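Local atomic coordinates of HTH-type transcriptional regulator ascG (Escherichia coli, PDB entry 3BRQ), a protein that represses transcription of the cryptic asc operon by sequence-specific DNA binding, as a regulator of the LacI family. Residues 108-113 against 118-123. Residues are numbered along the deposited sequence; the frame is centred on the assembly and turned at random.
Sequences NRRLRK and SVWCDH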
ATOM      1  N   ASN B 108     -10.389  14.401  -4.003  1.00 22.79           N
ATOM      2  CA  ASN B 108      -9.129  14.649  -4.739  1.00 25.71           C
ATOM      3  C   ASN B 108      -9.314  15.489  -6.004  1.00 27.30           C
ATOM      4  O   ASN B 108      -8.372  15.612  -6.803  1.00 29.65           O
ATOM      5  CB  ASN B 108      -8.352  13.346  -5.071  1.00 25.22           C
ATOM      6  CG  ASN B 108      -6.826  13.592  -5.311  1.00 28.52           C
ATOM      7  OD1 ASN B 108      -6.225  13.040  -6.245  1.00 35.09           O
ATOM      8  ND2 ASN B 108      -6.218  14.412  -4.485  1.00 22.01           N
ATOM      9  N   ARG B 109     -10.513  16.038  -6.220  1.00 28.44           N
ATOM     10  CA  ARG B 109     -10.764  16.887  -7.401  1.00 29.30           C
ATOM     11  C   ARG B 109     -11.651  18.052  -6.936  1.00 30.90           C
ATOM     12  O   ARG B 109     -12.574  17.860  -6.130  1.00 31.09           O
ATOM     13  CB  ARG B 109     -11.464  16.106  -8.543  1.00 29.25           C
ATOM     14  CG  ARG B 109     -10.984  14.641  -8.794  1.00 28.81           C
ATOM     15  CD  ARG B 109      -9.585  14.518  -9.516  1.00 29.39           C
ATOM     16  NE  ARG B 109      -9.715  15.239 -10.767  1.00 24.51           N
ATOM     17  CZ  ARG B 109     -10.181  14.701 -11.897  1.00 28.61           C
ATOM     18  NH1 ARG B 109     -10.410  13.390 -11.949  1.00 20.05           N
ATOM     19  NH2 ARG B 109     -10.329  15.465 -13.006  1.00 26.57           N
ATOM     20  N   ARG B 110     -11.371  19.254  -7.420  1.00 32.50           N
ATOM     21  CA  ARG B 110     -12.177  20.449  -7.051  1.00 34.12           C
ATOM     22  C   ARG B 110     -13.277  20.725  -8.067  1.00 33.98           C
ATOM     23  O   ARG B 110     -12.979  20.969  -9.221  1.00 33.55           O
ATOM     24  CB  ARG B 110     -11.271  21.691  -6.909  1.00 34.08           C
ATOM     25  CG  ARG B 110     -12.030  22.926  -6.337  1.00 39.17           C
ATOM     26  CD  ARG B 110     -11.105  24.068  -5.920  1.00 44.91           C
ATOM     27  NE  ARG B 110      -9.944  24.162  -6.796  1.00 48.80           N
ATOM     28  CZ  ARG B 110      -9.061  25.167  -6.807  1.00 50.87           C
ATOM     29  NH1 ARG B 110      -9.187  26.206  -5.977  1.00 48.43           N
ATOM     30  NH2 ARG B 110      -8.042  25.119  -7.662  1.00 50.24           N
ATOM     31  N   LEU B 111     -14.542  20.683  -7.655  1.00 34.41           N
ATOM     32  CA  LEU B 111     -15.636  20.895  -8.607  1.00 36.04           C
ATOM     33  C   LEU B 111     -15.917  22.364  -8.948  1.00 38.01           C
ATOM     34  O   LEU B 111     -15.636  23.270  -8.147  1.00 37.91           O
ATOM     35  CB  LEU B 111     -16.924  20.189  -8.142  1.00 35.91           C
ATOM     36  CG  LEU B 111     -16.900  18.646  -8.152  1.00 35.37           C
ATOM     37  CD1 LEU B 111     -18.288  18.106  -8.005  1.00 35.15           C
ATOM     38  CD2 LEU B 111     -16.258  18.069  -9.404  1.00 32.14           C
ATOM     39  N   ARG B 112     -16.451  22.594 -10.152  1.00 39.56           N
ATOM     40  CA  ARG B 112     -16.724  23.946 -10.635  1.00 41.35           C
ATOM     41  C   ARG B 112     -18.108  24.395 -10.179  1.00 41.42           C
ATOM     42  O   ARG B 112     -18.245  25.394  -9.467  1.00 42.16           O
ATOM     43  CB  ARG B 112     -16.605  23.990 -12.171  1.00 42.15           C
ATOM     44  CG  ARG B 112     -16.720  25.402 -12.793  1.00 45.52           C
ATOM     45  CD  ARG B 112     -16.700  25.406 -14.349  1.00 50.88           C
ATOM     46  NE  ARG B 112     -15.908  24.322 -14.946  1.00 52.33           N
ATOM     47  CZ  ARG B 112     -14.580  24.204 -14.885  1.00 55.95           C
ATOM     48  NH1 ARG B 112     -13.842  25.105 -14.239  1.00 58.49           N
ATOM     49  NH2 ARG B 112     -13.981  23.156 -15.455  1.00 56.30           N
ATOM     50  N   LYS B 113     -19.131  23.655 -10.596  1.00 41.47           N
ATOM     51  CA  LYS B 113     -20.504  23.894 -10.164  1.00 40.92           C
ATOM     52  C   LYS B 113     -20.757  23.396  -8.717  1.00 40.07           C
ATOM     53  O   LYS B 113     -20.947  24.210  -7.822  1.00 39.81           O
ATOM     54  CB  LYS B 113     -21.482  23.310 -11.180  1.00 40.97           C
ATOM     55  CG  LYS B 113     -22.937  23.535 -10.884  1.00 42.46           C
ATOM     56  CD  LYS B 113     -23.788  22.778 -11.913  1.00 45.30           C
ATOM     57  CE  LYS B 113     -25.244  22.689 -11.476  1.00 45.81           C
ATOM     58  NZ  LYS B 113     -25.335  22.293 -10.023  1.00 45.50           N
ATOM     59  N   SER B 118     -17.109  18.541  -3.037  1.00 27.07           N
ATOM     60  CA  SER B 118     -15.706  18.060  -3.044  1.00 27.33           C
ATOM     61  C   SER B 118     -14.893  18.186  -1.780  1.00 26.78           C
ATOM     62  O   SER B 118     -15.058  19.129  -0.982  1.00 25.13           O
ATOM     63  CB  SER B 118     -14.886  18.534  -4.227  1.00 28.24           C
ATOM     64  OG  SER B 118     -15.141  19.866  -4.537  1.00 33.81           O
ATOM     65  N   VAL B 119     -14.080  17.160  -1.553  1.00 24.61           N
ATOM     66  CA  VAL B 119     -13.067  17.236  -0.533  1.00 25.04           C
ATOM     67  C   VAL B 119     -11.724  17.130  -1.269  1.00 26.45           C
ATOM     68  O   VAL B 119     -11.396  16.095  -1.873  1.00 26.54           O
ATOM     69  CB  VAL B 119     -13.266  16.171   0.582  1.00 24.28           C
ATOM     70  CG1 VAL B 119     -12.119  16.206   1.550  1.00 23.19           C
ATOM     71  CG2 VAL B 119     -14.555  16.461   1.359  1.00 24.73           C
ATOM     72  N   TRP B 120     -10.938  18.192  -1.184  1.00 26.72           N
ATOM     73  CA  TRP B 120      -9.750  18.262  -1.974  1.00 29.43           C
ATOM     74  C   TRP B 120      -8.549  18.890  -1.253  1.00 28.86           C
ATOM     75  O   TRP B 120      -8.698  19.652  -0.298  1.00 26.60           O
ATOM     76  CB  TRP B 120     -10.109  18.945  -3.293  1.00 32.85           C
ATOM     77  CG  TRP B 120      -9.659  20.325  -3.443  1.00 37.37           C
ATOM     78  CD1 TRP B 120     -10.038  21.411  -2.713  1.00 41.52           C
ATOM     79  CD2 TRP B 120      -8.727  20.790  -4.406  1.00 40.88           C
ATOM     80  NE1 TRP B 120      -9.384  22.535  -3.159  1.00 44.12           N
ATOM     81  CE2 TRP B 120      -8.570  22.180  -4.201  1.00 43.72           C
ATOM     82  CE3 TRP B 120      -8.015  20.163  -5.442  1.00 41.73           C
ATOM     83  CZ2 TRP B 120      -7.719  22.969  -4.991  1.00 41.41           C
ATOM     84  CZ3 TRP B 120      -7.182  20.941  -6.233  1.00 40.45           C
ATOM     85  CH2 TRP B 120      -7.036  22.325  -6.003  1.00 41.50           C
ATOM     86  N   CYS B 121      -7.362  18.515  -1.709  1.00 28.45           N
ATOM     87  CA  CYS B 121      -6.105  18.989  -1.153  1.00 29.41           C
ATOM     88  C   CYS B 121      -5.440  19.703  -2.298  1.00 27.31           C
ATOM     89  O   CYS B 121      -5.480  19.238  -3.437  1.00 27.71           O
ATOM     90  CB  CYS B 121      -5.240  17.817  -0.683  1.00 29.68           C
ATOM     91  SG  CYS B 121      -3.614  18.361  -0.123  1.00 37.86           S
ATOM     92  N   ASP B 122      -4.891  20.866  -2.030  1.00 26.05           N
ATOM     93  CA  ASP B 122      -4.300  21.662  -3.100  1.00 24.96           C
ATOM     94  C   ASP B 122      -2.885  21.129  -3.316  1.00 22.59           C
ATOM     95  O   ASP B 122      -1.958  21.659  -2.768  1.00 23.23           O
ATOM     96  CB  ASP B 122      -4.267  23.154  -2.727  1.00 24.45           C
ATOM     97  CG  ASP B 122      -3.935  24.029  -3.911  1.00 27.31           C
ATOM     98  OD1 ASP B 122      -3.286  23.556  -4.873  1.00 25.02           O
ATOM     99  OD2 ASP B 122      -4.329  25.214  -3.882  1.00 32.17           O
ATOM    100  N   HIS B 123      -2.749  20.036  -4.072  1.00 22.82           N
ATOM    101  CA  HIS B 123      -1.450  19.434  -4.424  1.00 21.29           C
ATOM    102  C   HIS B 123      -0.505  20.390  -5.134  1.00 20.17           C
ATOM    103  O   HIS B 123       0.713  20.402  -4.908  1.00 19.81           O
ATOM    104  CB  HIS B 123      -1.656  18.230  -5.353  1.00 22.40           C
ATOM    105  CG  HIS B 123      -2.414  17.100  -4.733  1.00 23.97           C
ATOM    106  ND1 HIS B 123      -1.998  16.465  -3.575  1.00 25.24           N
ATOM    107  CD2 HIS B 123      -3.548  16.469  -5.128  1.00 24.93           C
ATOM    108  CE1 HIS B 123      -2.841  15.490  -3.296  1.00 25.59           C
ATOM    109  NE2 HIS B 123      -3.789  15.472  -4.220  1.00 27.82           N
TER
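R110 lies along one face of the W120 indole over nearly its whole length. Its CB stands 3.8 Å from the centroid of the six-membered ring of W120 and 16° off the ring normal, which qualifies as a CH-pi contact. Further out the chain bends at chi3, turning the guanidinium to within 21° of the ring plane, and NE of R110 comes 3.1 Å from CZ2 of W120. The opposite face of the indole has CA of D122 near its rim, 4.0 Å above the plane. Replacing W120 by alanine is likely to leave the R110 chain without its flat support and its guanidinium free to turn.

Three hydrogen bonds run beside the R110-W120 contact. N of N108 meets O of V119 at 2.9 Å, nearly straight and in the carbonyl plane. The N108 side chain turns its CG away from the backbone N (chi1 -157°), which carries the amide to H123, where ND2 donates to NE2 at 2.7 Å in the ring plane. N of L111 donates to OG of S118 at 3.3 Å, and that hydroxyl also bonds O of S115.

N108 and H123 both touch T153 of helix 152-167, and a sulfate, probably from the crystallisation liquor, lies beside N108. The contact thus joins the C-terminal ends of parallel strands 104-107 and 118-119 in a position consistent with the interlobe cleft of the periplasmic-binding-protein-like fold, where LacI-family repressors usually bind their effector.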